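Local coordinates for adherence and virulence protein A (Streptococcus pneumoniae, PDB 6PON), which binds fibronectin and, as a pneumococcal adherence and virulence factor, probably helps the bacterium attach to host tissue, at residues E34-I39 / S45-L50; G57-T62 / V100-S105; N128-D133 / S160-P165; F182-T187 / S197-L202. All coordinates share one frame; numbering follows the deposited sequence.

Contact 1: E34-I39 / S45-L50; sequences ELVLQI and SHRLLL
Strands 34-39 and 45-50 run antiparallel at 162°, and L35 with L50, L37 with L48 and I39 with H46 are hydrogen-bonded pairs, each joined by two backbone bonds. At the L35 end both bonds are short and nearly straight, L35 N to L50 O measuring 2.7 Å. Toward the turn one bond is bent: H46 N lies 2.7 Å from I39 O, but the angle at its hydrogen is only 131°. Between the pairs, V36 CA lies 3.2 Å from L48 O in a CA-H...O contact.

On one face V36 divides its two methyls between neighbours. CG1, anti to the backbone N (chi1 177°), meets the aliphatic stem of R47 at CG, 3.6 Å away, while CG2 turns to L49 CD1 at 3.9 Å. The same L49 methyl also lies 3.8 Å from E34 OE2, whereas E34 OE1 is hydrogen-bonded to S51; the guanidinium of R47 reaches on to T64 O.

The other face carries L35, L37, I39, H46, L48 and L50. Here I39 CD1 rests on L48 CB at 4.0 Å and L35 CD2 faces L50 CD1 at 4.3 Å. I39, H46 and L48 also touch helix 5-19, which packs against this side. The arrangement is a two-stranded beta hairpin, the central pair of an antiparallel sheet of four strands.

Contact 2: G57-T62 / V100-S105; sequences GRIQLT and VEITVS
R58 NE donates to Q60 OE1 at 2.8 Å, and these two residues flank I59, whose side chain leaves the strand in another direction to meet V100 and I102. The R58-Q60 bond is nearly straight, and the oxygen lies close to the guanidinium plane. Q60 NE2 in turn donates to L61 O at 2.9 Å in a more bent bond, with the donor tilted from the carbonyl plane. The Q60 amide is thus held at both its oxygen and its nitrogen, which should restrict its rotation. The polar side faces the second subunit, where Y263 forms a cation-pi interaction with R58 and D260 is hydrogen-bonded to T62 OG1.

I59 alone carries the contact for its strand. Its CG2 lies 4.1 Å from V100 CG2, the two side chains meeting at a slant. With CG1 anti to the backbone N (chi1 174°) and the chain extended beyond it, the other branch is carried to I102, where the CD1 atoms of I59 and I102 are 4.2 Å apart. L8 of helix 5-19 touches both I59 and V100, and L48 and L50 of the adjacent strand press on I59 as well.

Across the segments the contact is purely aliphatic: three buried beta-branched side chains join two separate sheets by van der Waals contact, while R58 and Q60 bond to each other and, with T62, turn polar groups toward the second subunit.

Contact 3: N128-D133 / S160-P165; sequences NILLVD and STYIAP
Y162 makes an apolar contact with L130 and V132, laying one aromatic side chain of the loop after strand 139-142 across one face of the five-stranded antiparallel sheet. L130 and V132 stand two residues apart on strand 128-133 and therefore point to the same side, where both meet the tyrosine at about a right angle.

The two aliphatic residues approach different parts of it. V132 sits at the root, its CG2 being 3.9 Å and its CG1 4.0 Å from Y162 CB, so that its fork straddles the methylene; CG2 also lies obliquely 4.0 Å from CD1 of the ring. L130 comes in farther along, its CD2 near the ring plane, at the edge, 4.0 Å from Y162 CE1. The torsion of Y162 accounts for this reach: with CG anti to the backbone N (chi1 175°), the ring reaches from the loop across the side chains of V132 and L130 and carries its hydroxyl onward to E121, to which OH is hydrogen-bonded. I119, on the same neighbouring strand as E121, touches Y162 too.

Nearby, the N128 side chain is fixed locally. Its OD1 accepts I129 N at 2.9 Å, in the carbonyl plane and on a lone pair, and its ND2 donates to K144 O. On the other side of the strand L131 packs on L79, Y82 and L83 of helix 74-83.

The tyrosine thus combines two kinds of chemistry: its hydrocarbon part covers buried aliphatic side chains, and its hydroxyl, paired with a carboxylate at the far end, probably sets how far along the sheet the ring lies.

Contact 4: F182-T187 / S197-L202; sequences FEILQT and SLFQGL
Two short consecutive helices, 178-187 and 192-198, pack together where I184 meets L198 and F199, in the helical part of this NFACT-family domain; the family is grouped with helix-two-turns-helix proteins. The contact is entirely apolar and falls where the second helix ends, F199 being the first residue to leave helical backbone angles.

I184 uses both branches. Its CG2 lies anti to the backbone N (CG1 at chi1 -69°) and approaches L198 CD1 to 3.9 Å, the two side chains sliding past each other in opposite directions. The other branch ends in CD1, 4.1 Å from F199 CZ and oblique to the ring. Because CG2 is also 4.2 Å from that CZ, the far end of the phenyl ring sits against both branches of the isoleucine.

F199 also meets F222 of the second subunit, their planes at about 50°, and L185 O accepts a hydrogen bond from K218 NZ of that subunit, placing the helix pair beside the dimer interface.

In the last turn of helix 178-187, E183 O accepts from two donors on opposite faces of its carbonyl plane: T187 N at 3.0 Å and T187 OG1 at 2.8 Å.

In the fold
The four contacts follow one another along the chain, each closing before the next opens; none encloses or crosses another. Contact 1 closes a tight hairpin, and after a short loop the chain enters strand 58-61, the next strand of the same sheet. There contact 2 spans 37 residues, including helix 74-83, to join this sheet to the five-stranded one. Contact 3, past strand 113-121, closes a loop that includes strand 139-142 and folds the chain after it back over the sheet; I129 of strand 128-133 touches L35 and L50 of contact 1. Contact 4 closes a short helical connection, its centre about 36 Å from that of contact 1. Contacts 2 and 4 both border the second subunit.

Contact 1: E34-I39 / S45-L50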
loop_
_atom_site.group_PDB
_atom_site.type_symbol
_atom_site.label_atom_id
_atom_site.label_comp_id
_atom_site.label_asym_id
_atom_site.label_seq_id
_atom_site.Cartn_x
_atom_site.Cartn_y
_atom_site.Cartn_z
ATOM N N GLU B 34 -31.000 10.026 29.015
ATOM C CA GLU B 34 -29.738 10.735 29.090
ATOM C C GLU B 34 -29.343 10.946 30.540
ATOM O O GLU B 34 -30.180 11.258 31.388
ATOM C CB GLU B 34 -29.824 12.071 28.345
ATOM C CG GLU B 34 -30.339 11.917 26.930
ATOM C CD GLU B 34 -29.816 12.978 25.994
ATOM O OE1 GLU B 34 -29.811 12.718 24.772
ATOM O OE2 GLU B 34 -29.401 14.061 26.463
ATOM N N LEU B 35 -28.060 10.768 30.818
ATOM C CA LEU B 35 -27.499 10.909 32.153
ATOM C C LEU B 35 -26.359 11.914 32.085
ATOM O O LEU B 35 -25.490 11.801 31.215
ATOM C CB LEU B 35 -26.999 9.548 32.676
ATOM C CG LEU B 35 -26.216 9.531 33.987
ATOM C CD1 LEU B 35 -27.149 9.852 35.165
ATOM C CD2 LEU B 35 -25.468 8.210 34.188
ATOM N N VAL B 36 -26.354 12.879 33.004
ATOM C CA VAL B 36 -25.320 13.905 33.086
ATOM C C VAL B 36 -24.686 13.877 34.472
ATOM O O VAL B 36 -25.390 13.944 35.484
ATOM C CB VAL B 36 -25.882 15.301 32.774
ATOM C CG1 VAL B 36 -24.800 16.364 32.939
ATOM C CG2 VAL B 36 -26.423 15.333 31.367
ATOM N N LEU B 37 -23.362 13.793 34.514
ATOM C CA LEU B 37 -22.593 13.805 35.749
ATOM C C LEU B 37 -21.759 15.079 35.814
ATOM O O LEU B 37 -21.019 15.384 34.872
ATOM C CB LEU B 37 -21.653 12.592 35.834
ATOM C CG LEU B 37 -22.177 11.195 35.527
ATOM C CD1 LEU B 37 -21.105 10.162 35.802
ATOM C CD2 LEU B 37 -23.413 10.899 36.369
ATOM N N GLN B 38 -21.858 15.813 36.919
ATOM C CA GLN B 38 -20.882 16.851 37.218
ATOM C C GLN B 38 -19.715 16.197 37.945
ATOM O O GLN B 38 -19.911 15.539 38.977
ATOM C CB GLN B 38 -21.491 17.973 38.057
ATOM C CG GLN B 38 -20.729 19.290 37.966
ATOM C CD GLN B 38 -20.853 20.116 39.239
ATOM O OE1 GLN B 38 -19.875 20.279 39.983
ATOM N NE2 GLN B 38 -22.057 20.640 39.501
ATOM N N ILE B 39 -18.511 16.349 37.398
ATOM C CA ILE B 39 -17.325 15.685 37.924
ATOM C C ILE B 39 -16.259 16.733 38.175
ATOM O O ILE B 39 -15.927 17.508 37.275
ATOM C CB ILE B 39 -16.794 14.607 36.959
ATOM C CG1 ILE B 39 -17.776 13.444 36.834
ATOM C CG2 ILE B 39 -15.429 14.101 37.396
ATOM C CD1 ILE B 39 -17.567 12.632 35.556
ATOM N N SER B 45 -14.130 21.763 37.197
ATOM C CA SER B 45 -15.385 21.039 37.113
ATOM C C SER B 45 -15.633 20.650 35.661
ATOM O O SER B 45 -15.190 21.335 34.731
ATOM C CB SER B 45 -16.544 21.872 37.667
ATOM O OG SER B 45 -17.711 21.082 37.864
ATOM N N HIS B 46 -16.309 19.511 35.481
ATOM C CA HIS B 46 -16.582 18.930 34.171
ATOM C C HIS B 46 -17.999 18.375 34.137
ATOM O O HIS B 46 -18.562 17.974 35.163
ATOM C CB HIS B 46 -15.603 17.801 33.813
ATOM C CG HIS B 46 -14.163 18.210 33.821
ATOM N ND1 HIS B 46 -13.576 18.890 32.776
ATOM C CD2 HIS B 46 -13.185 18.003 34.734
ATOM C CE1 HIS B 46 -12.301 19.101 33.055
ATOM N NE2 HIS B 46 -12.039 18.576 34.238
ATOM N N ARG B 47 -18.557 18.317 32.932
ATOM C CA ARG B 47 -19.926 17.868 32.718
ATOM C C ARG B 47 -19.916 16.719 31.707
ATOM O O ARG B 47 -19.663 16.939 30.515
ATOM C CB ARG B 47 -20.792 19.039 32.251
ATOM C CG ARG B 47 -22.277 18.831 32.393
ATOM C CD ARG B 47 -23.047 20.152 32.271
ATOM N NE ARG B 47 -22.820 21.031 33.415
ATOM C CZ ARG B 47 -23.538 22.120 33.681
ATOM N NH1 ARG B 47 -24.537 22.474 32.882
ATOM N NH2 ARG B 47 -23.258 22.855 34.752
ATOM N N LEU B 48 -20.195 15.498 32.190
ATOM C CA LEU B 48 -20.161 14.276 31.385
ATOM C C LEU B 48 -21.570 13.894 30.956
ATOM O O LEU B 48 -22.441 13.678 31.808
ATOM C CB LEU B 48 -19.550 13.113 32.167
ATOM C CG LEU B 48 -19.375 11.793 31.390
ATOM C CD1 LEU B 48 -18.505 12.020 30.141
ATOM C CD2 LEU B 48 -18.799 10.630 32.246
ATOM N N LEU B 49 -21.787 13.773 29.651
ATOM C CA LEU B 49 -23.076 13.357 29.123
ATOM C C LEU B 49 -22.988 11.915 28.640
ATOM O O LEU B 49 -22.081 11.560 27.882
ATOM C CB LEU B 49 -23.534 14.272 27.983
ATOM C CG LEU B 49 -24.687 13.773 27.091
ATOM C CD1 LEU B 49 -25.959 13.577 27.900
ATOM C CD2 LEU B 49 -24.951 14.715 25.892
ATOM N N LEU B 50 -23.930 11.094 29.078
ATOM C CA LEU B 50 -24.140 9.772 28.508
ATOM C C LEU B 50 -25.563 9.706 27.982
ATOM O O LEU B 50 -26.518 10.021 28.698
ATOM C CB LEU B 50 -23.907 8.670 29.538
ATOM C CG LEU B 50 -22.563 8.599 30.251
ATOM C CD1 LEU B 50 -22.497 9.619 31.383
ATOM C CD2 LEU B 50 -22.372 7.183 30.772
#

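Contact 2: G57-T62 / V100-S105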
loop_
_atom_site.group_PDB
_atom_site.type_symbol
_atom_site.label_atom_id
_atom_site.label_comp_id
_atom_site.label_asym_id
_atom_site.label_seq_id
_atom_site.Cartn_x
_atom_site.Cartn_y
_atom_site.Cartn_z
ATOM N N GLY B 57 -27.300 8.668 20.750
ATOM C CA GLY B 57 -26.555 8.047 21.823
ATOM C C GLY B 57 -25.077 8.285 21.674
ATOM O O GLY B 57 -24.526 8.121 20.583
ATOM N N ARG B 58 -24.438 8.709 22.756
ATOM C CA ARG B 58 -23.025 9.057 22.737
ATOM C C ARG B 58 -22.603 9.260 24.182
ATOM O O ARG B 58 -23.440 9.360 25.083
ATOM C CB ARG B 58 -22.760 10.318 21.911
ATOM C CG ARG B 58 -23.509 11.547 22.450
ATOM C CD ARG B 58 -23.536 12.689 21.447
ATOM N NE ARG B 58 -24.043 13.938 22.018
ATOM C CZ ARG B 58 -25.332 14.249 22.108
ATOM N NH1 ARG B 58 -26.254 13.408 21.668
ATOM N NH2 ARG B 58 -25.702 15.409 22.629
ATOM N N ILE B 59 -21.294 9.300 24.395
ATOM C CA ILE B 59 -20.715 9.747 25.650
ATOM C C ILE B 59 -19.733 10.859 25.315
ATOM O O ILE B 59 -19.003 10.779 24.322
ATOM C CB ILE B 59 -20.036 8.594 26.422
ATOM C CG1 ILE B 59 -19.322 9.134 27.667
ATOM C CG2 ILE B 59 -19.081 7.843 25.513
ATOM C CD1 ILE B 59 -19.023 8.080 28.719
ATOM N N GLN B 60 -19.691 11.884 26.159
ATOM C CA GLN B 60 -19.141 13.146 25.702
ATOM C C GLN B 60 -18.974 14.075 26.894
ATOM O O GLN B 60 -19.863 14.140 27.744
ATOM C CB GLN B 60 -20.115 13.748 24.669
ATOM C CG GLN B 60 -19.745 15.063 24.161
ATOM C CD GLN B 60 -20.936 15.896 23.730
ATOM O OE1 GLN B 60 -21.941 15.377 23.248
ATOM N NE2 GLN B 60 -20.809 17.209 23.874
ATOM N N LEU B 61 -17.859 14.805 26.952
ATOM C CA LEU B 61 -17.849 15.999 27.789
ATOM C C LEU B 61 -18.630 17.092 27.077
ATOM O O LEU B 61 -18.689 17.127 25.850
ATOM C CB LEU B 61 -16.431 16.481 28.072
ATOM C CG LEU B 61 -15.562 15.603 28.958
ATOM C CD1 LEU B 61 -14.170 16.190 28.992
ATOM C CD2 LEU B 61 -16.170 15.520 30.351
ATOM N N THR B 62 -19.257 17.979 27.847
ATOM C CA THR B 62 -20.078 18.993 27.204
ATOM C C THR B 62 -20.048 20.297 27.988
ATOM O O THR B 62 -19.883 20.319 29.214
ATOM C CB THR B 62 -21.531 18.538 27.036
ATOM O OG1 THR B 62 -22.253 19.532 26.302
ATOM C CG2 THR B 62 -22.212 18.352 28.392
ATOM N N VAL B 100 -18.599 1.678 26.835
ATOM C CA VAL B 100 -17.667 2.288 27.778
ATOM C C VAL B 100 -18.019 1.868 29.192
ATOM O O VAL B 100 -19.192 1.862 29.585
ATOM C CB VAL B 100 -17.648 3.823 27.681
ATOM C CG1 VAL B 100 -16.717 4.382 28.728
ATOM C CG2 VAL B 100 -17.213 4.244 26.288
ATOM N N GLU B 101 -16.983 1.539 29.962
ATOM C CA GLU B 101 -17.114 1.139 31.350
ATOM C C GLU B 101 -16.324 2.103 32.222
ATOM O O GLU B 101 -15.144 2.374 31.961
ATOM C CB GLU B 101 -16.644 -0.298 31.560
ATOM C CG GLU B 101 -17.537 -1.304 30.837
ATOM C CD GLU B 101 -17.147 -2.737 31.095
ATOM O OE1 GLU B 101 -16.030 -2.975 31.588
ATOM O OE2 GLU B 101 -17.969 -3.626 30.814
ATOM N N ILE B 102 -16.996 2.614 33.247
ATOM C CA ILE B 102 -16.458 3.580 34.181
ATOM C C ILE B 102 -16.509 2.917 35.545
ATOM O O ILE B 102 -17.602 2.684 36.088
ATOM C CB ILE B 102 -17.260 4.889 34.183
ATOM C CG1 ILE B 102 -17.225 5.528 32.796
ATOM C CG2 ILE B 102 -16.739 5.815 35.299
ATOM C CD1 ILE B 102 -18.183 6.675 32.613
ATOM N N THR B 103 -15.344 2.609 36.100
ATOM C CA THR B 103 -15.291 1.998 37.416
ATOM C C THR B 103 -15.137 3.085 38.469
ATOM O O THR B 103 -14.353 4.031 38.306
ATOM C CB THR B 103 -14.153 0.981 37.514
ATOM O OG1 THR B 103 -14.218 0.106 36.391
ATOM C CG2 THR B 103 -14.323 0.140 38.736
ATOM N N VAL B 104 -15.920 2.953 39.539
ATOM C CA VAL B 104 -15.966 3.922 40.623
ATOM C C VAL B 104 -15.930 3.186 41.949
ATOM O O VAL B 104 -16.340 2.028 42.069
ATOM C CB VAL B 104 -17.227 4.806 40.589
ATOM C CG1 VAL B 104 -17.341 5.511 39.259
ATOM C CG2 VAL B 104 -18.461 3.951 40.886
ATOM N N SER B 105 -15.449 3.894 42.954
ATOM C CA SER B 105 -15.482 3.423 44.320
ATOM C C SER B 105 -16.056 4.538 45.179
ATOM O O SER B 105 -15.906 5.723 44.864
ATOM C CB SER B 105 -14.085 3.008 44.796
ATOM O OG SER B 105 -13.159 4.037 44.554
#

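Contact 3: N128-D133 / S160-P165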
loop_
_atom_site.group_PDB
_atom_site.type_symbol
_atom_site.label_atom_id
_atom_site.label_comp_id
_atom_site.label_asym_id
_atom_site.label_seq_id
_atom_site.Cartn_x
_atom_site.Cartn_y
_atom_site.Cartn_z
ATOM N N ASN B 128 -28.331 1.662 25.932
ATOM C CA ASN B 128 -28.745 1.614 27.325
ATOM C C ASN B 128 -27.605 2.074 28.227
ATOM O O ASN B 128 -26.440 2.123 27.823
ATOM C CB ASN B 128 -29.210 0.208 27.714
ATOM C CG ASN B 128 -30.408 0.230 28.645
ATOM O OD1 ASN B 128 -30.545 1.115 29.498
ATOM N ND2 ASN B 128 -31.298 -0.733 28.468
ATOM N N ILE B 129 -27.972 2.433 29.460
ATOM C CA ILE B 129 -27.041 2.911 30.475
ATOM C C ILE B 129 -27.339 2.136 31.745
ATOM O O ILE B 129 -28.495 2.074 32.182
ATOM C CB ILE B 129 -27.166 4.429 30.717
ATOM C CG1 ILE B 129 -26.854 5.217 29.439
ATOM C CG2 ILE B 129 -26.240 4.885 31.842
ATOM C CD1 ILE B 129 -27.156 6.726 29.559
ATOM N N LEU B 130 -26.306 1.519 32.317
ATOM C CA LEU B 130 -26.472 0.548 33.382
ATOM C C LEU B 130 -25.435 0.812 34.456
ATOM O O LEU B 130 -24.294 1.181 34.155
ATOM C CB LEU B 130 -26.330 -0.899 32.859
ATOM C CG LEU B 130 -27.055 -1.275 31.548
ATOM C CD1 LEU B 130 -26.169 -1.055 30.290
ATOM C CD2 LEU B 130 -27.623 -2.696 31.580
ATOM N N LEU B 131 -25.844 0.642 35.706
ATOM C CA LEU B 131 -24.948 0.640 36.852
ATOM C C LEU B 131 -24.912 -0.783 37.400
ATOM O O LEU B 131 -25.957 -1.389 37.643
ATOM C CB LEU B 131 -25.417 1.624 37.930
ATOM C CG LEU B 131 -24.444 1.781 39.106
ATOM C CD1 LEU B 131 -23.159 2.557 38.715
ATOM C CD2 LEU B 131 -25.127 2.401 40.305
ATOM N N VAL B 132 -23.721 -1.334 37.546
ATOM C CA VAL B 132 -23.572 -2.736 37.893
ATOM C C VAL B 132 -22.688 -2.817 39.118
ATOM O O VAL B 132 -21.634 -2.172 39.163
ATOM C CB VAL B 132 -22.971 -3.546 36.731
ATOM C CG1 VAL B 132 -22.706 -4.971 37.163
ATOM C CG2 VAL B 132 -23.901 -3.508 35.554
ATOM N N ASP B 133 -23.115 -3.592 40.116
ATOM C CA ASP B 133 -22.273 -3.749 41.291
ATOM C C ASP B 133 -21.085 -4.631 40.966
ATOM O O ASP B 133 -21.242 -5.699 40.380
ATOM C CB ASP B 133 -23.024 -4.349 42.462
ATOM C CG ASP B 133 -22.117 -4.535 43.644
ATOM O OD1 ASP B 133 -21.463 -5.587 43.729
ATOM O OD2 ASP B 133 -22.008 -3.596 44.451
ATOM N N SER B 160 -30.884 -8.410 38.178
ATOM C CA SER B 160 -30.374 -9.345 37.188
ATOM C C SER B 160 -28.861 -9.215 37.067
ATOM O O SER B 160 -28.288 -8.133 37.249
ATOM C CB SER B 160 -31.016 -9.104 35.813
ATOM O OG SER B 160 -32.406 -9.397 35.801
ATOM N N THR B 161 -28.215 -10.340 36.755
ATOM C CA THR B 161 -26.781 -10.347 36.511
ATOM C C THR B 161 -26.499 -9.740 35.144
ATOM O O THR B 161 -27.222 -10.000 34.176
ATOM C CB THR B 161 -26.247 -11.774 36.589
ATOM O OG1 THR B 161 -26.617 -12.339 37.852
ATOM C CG2 THR B 161 -24.723 -11.796 36.447
ATOM N N TYR B 162 -25.467 -8.899 35.076
ATOM C CA TYR B 162 -25.184 -8.183 33.836
ATOM C C TYR B 162 -24.666 -9.140 32.776
ATOM O O TYR B 162 -23.800 -9.979 33.040
ATOM C CB TYR B 162 -24.162 -7.059 34.060
ATOM C CG TYR B 162 -23.750 -6.355 32.785
ATOM C CD1 TYR B 162 -24.599 -5.439 32.161
ATOM C CD2 TYR B 162 -22.525 -6.619 32.187
ATOM C CE1 TYR B 162 -24.227 -4.796 30.976
ATOM C CE2 TYR B 162 -22.145 -5.988 31.011
ATOM C CZ TYR B 162 -23.000 -5.082 30.410
ATOM O OH TYR B 162 -22.604 -4.454 29.241
ATOM N N ILE B 163 -25.199 -9.005 31.566
ATOM C CA ILE B 163 -24.715 -9.736 30.405
ATOM C C ILE B 163 -24.368 -8.721 29.331
ATOM O O ILE B 163 -25.183 -7.838 29.027
ATOM C CB ILE B 163 -25.761 -10.726 29.858
ATOM C CG1 ILE B 163 -26.315 -11.625 30.971
ATOM C CG2 ILE B 163 -25.142 -11.534 28.732
ATOM C CD1 ILE B 163 -27.646 -12.306 30.611
ATOM N N ALA B 164 -23.175 -8.860 28.747
ATOM C CA ALA B 164 -22.749 -7.974 27.679
ATOM C C ALA B 164 -23.602 -8.194 26.438
ATOM O O ALA B 164 -24.207 -9.249 26.266
ATOM C CB ALA B 164 -21.280 -8.210 27.328
ATOM N N PRO B 165 -23.653 -7.213 25.551
ATOM C CA PRO B 165 -24.367 -7.400 24.303
ATOM C C PRO B 165 -23.766 -8.534 23.492
ATOM O O PRO B 165 -22.594 -8.903 23.671
ATOM C CB PRO B 165 -24.192 -6.047 23.592
ATOM C CG PRO B 165 -24.025 -5.088 24.706
ATOM C CD PRO B 165 -23.197 -5.824 25.720
#

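Contact 4: F182-T187 / S197-L202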
loop_
_atom_site.group_PDB
_atom_site.type_symbol
_atom_site.label_atom_id
_atom_site.label_comp_id
_atom_site.label_asym_id
_atom_site.label_seq_id
_atom_site.Cartn_x
_atom_site.Cartn_y
_atom_site.Cartn_z
ATOM N N PHE B 182 -1.612 -8.704 7.337
ATOM C CA PHE B 182 -1.040 -8.857 6.001
ATOM C C PHE B 182 -1.869 -9.828 5.166
ATOM O O PHE B 182 -2.270 -9.517 4.039
ATOM C CB PHE B 182 0.415 -9.330 6.128
ATOM C CG PHE B 182 1.220 -9.212 4.868
ATOM C CD1 PHE B 182 1.150 -10.197 3.888
ATOM C CD2 PHE B 182 2.078 -8.140 4.679
ATOM C CE1 PHE B 182 1.907 -10.106 2.731
ATOM C CE2 PHE B 182 2.831 -8.031 3.521
ATOM C CZ PHE B 182 2.747 -9.019 2.545
ATOM N N GLU B 183 -2.146 -11.007 5.723
ATOM C CA GLU B 183 -3.007 -11.992 5.071
ATOM C C GLU B 183 -4.330 -11.373 4.639
ATOM O O GLU B 183 -4.772 -11.557 3.496
ATOM C CB GLU B 183 -3.240 -13.164 6.031
ATOM C CG GLU B 183 -4.445 -14.054 5.729
ATOM C CD GLU B 183 -4.756 -15.031 6.877
ATOM O OE1 GLU B 183 -5.794 -15.733 6.783
ATOM O OE2 GLU B 183 -3.966 -15.096 7.861
ATOM N N ILE B 184 -4.975 -10.638 5.550
ATOM C CA ILE B 184 -6.242 -9.982 5.234
ATOM C C ILE B 184 -6.072 -9.008 4.076
ATOM O O ILE B 184 -6.925 -8.927 3.187
ATOM C CB ILE B 184 -6.804 -9.269 6.479
ATOM C CG1 ILE B 184 -7.251 -10.294 7.521
ATOM C CG2 ILE B 184 -7.954 -8.376 6.098
ATOM C CD1 ILE B 184 -7.721 -9.677 8.806
ATOM N N LEU B 185 -4.993 -8.232 4.084
ATOM C CA LEU B 185 -4.821 -7.231 3.044
ATOM C C LEU B 185 -4.344 -7.842 1.732
ATOM O O LEU B 185 -4.569 -7.252 0.672
ATOM C CB LEU B 185 -3.843 -6.154 3.504
ATOM C CG LEU B 185 -4.228 -5.362 4.741
ATOM C CD1 LEU B 185 -3.019 -4.580 5.212
ATOM C CD2 LEU B 185 -5.430 -4.430 4.473
ATOM N N GLN B 186 -3.711 -9.016 1.788
ATOM C CA GLN B 186 -3.278 -9.694 0.575
ATOM C C GLN B 186 -4.434 -10.368 -0.142
ATOM O O GLN B 186 -4.441 -10.441 -1.375
ATOM C CB GLN B 186 -2.215 -10.732 0.913
ATOM C CG GLN B 186 -1.642 -11.469 -0.296
ATOM C CD GLN B 186 -0.264 -11.997 0.009
ATOM O OE1 GLN B 186 -0.057 -12.578 1.064
ATOM N NE2 GLN B 186 0.685 -11.773 -0.876
ATOM N N THR B 187 -5.402 -10.878 0.608
ATOM C CA THR B 187 -6.412 -11.772 0.063
ATOM C C THR B 187 -7.838 -11.240 0.132
ATOM O O THR B 187 -8.639 -11.576 -0.743
ATOM C CB THR B 187 -6.376 -13.123 0.787
ATOM O OG1 THR B 187 -6.807 -12.944 2.140
ATOM C CG2 THR B 187 -4.956 -13.726 0.756
ATOM N N SER B 197 -17.266 -5.795 8.072
ATOM C CA SER B 197 -17.438 -7.168 8.512
ATOM C C SER B 197 -16.148 -7.788 9.035
ATOM O O SER B 197 -16.202 -8.701 9.862
ATOM C CB SER B 197 -17.960 -8.013 7.368
ATOM O OG SER B 197 -17.619 -9.358 7.614
ATOM N N LEU B 198 -14.989 -7.357 8.542
ATOM C CA LEU B 198 -13.742 -7.886 9.080
ATOM C C LEU B 198 -13.378 -7.225 10.414
ATOM O O LEU B 198 -12.831 -7.875 11.315
ATOM C CB LEU B 198 -12.616 -7.706 8.057
ATOM C CG LEU B 198 -12.743 -8.488 6.735
ATOM C CD1 LEU B 198 -11.824 -7.934 5.643
ATOM C CD2 LEU B 198 -12.451 -9.945 6.962
ATOM N N PHE B 199 -13.674 -5.948 10.575
ATOM C CA PHE B 199 -13.155 -5.215 11.712
ATOM C C PHE B 199 -14.289 -4.672 12.571
ATOM O O PHE B 199 -15.367 -4.330 12.080
ATOM C CB PHE B 199 -12.198 -4.113 11.244
ATOM C CG PHE B 199 -10.985 -4.659 10.524
ATOM C CD1 PHE B 199 -9.936 -5.208 11.232
ATOM C CD2 PHE B 199 -10.915 -4.659 9.140
ATOM C CE1 PHE B 199 -8.825 -5.731 10.573
ATOM C CE2 PHE B 199 -9.803 -5.174 8.475
ATOM C CZ PHE B 199 -8.762 -5.712 9.197
ATOM N N GLN B 200 -14.026 -4.664 13.874
ATOM C CA GLN B 200 -14.953 -4.219 14.904
ATOM C C GLN B 200 -14.877 -2.707 15.071
ATOM O O GLN B 200 -13.784 -2.139 15.137
ATOM C CB GLN B 200 -14.597 -4.907 16.222
ATOM C CG GLN B 200 -15.490 -4.578 17.384
ATOM C CD GLN B 200 -14.955 -5.159 18.679
ATOM O OE1 GLN B 200 -13.743 -5.299 18.851
ATOM N NE2 GLN B 200 -15.859 -5.507 19.597
ATOM N N GLY B 201 -16.035 -2.062 15.159
ATOM C CA GLY B 201 -16.057 -0.662 15.528
ATOM C C GLY B 201 -15.858 0.301 14.387
ATOM O O GLY B 201 -15.396 1.429 14.605
ATOM N N LEU B 202 -16.192 -0.109 13.170
ATOM C CA LEU B 202 -16.036 0.710 11.976
ATOM C C LEU B 202 -17.428 1.088 11.489
ATOM O O LEU B 202 -18.163 0.231 10.990
ATOM C CB LEU B 202 -15.250 -0.045 10.905
ATOM C CG LEU B 202 -13.729 0.157 10.922
ATOM C CD1 LEU B 202 -13.148 0.120 12.327
ATOM C CD2 LEU B 202 -13.013 -0.842 10.009
#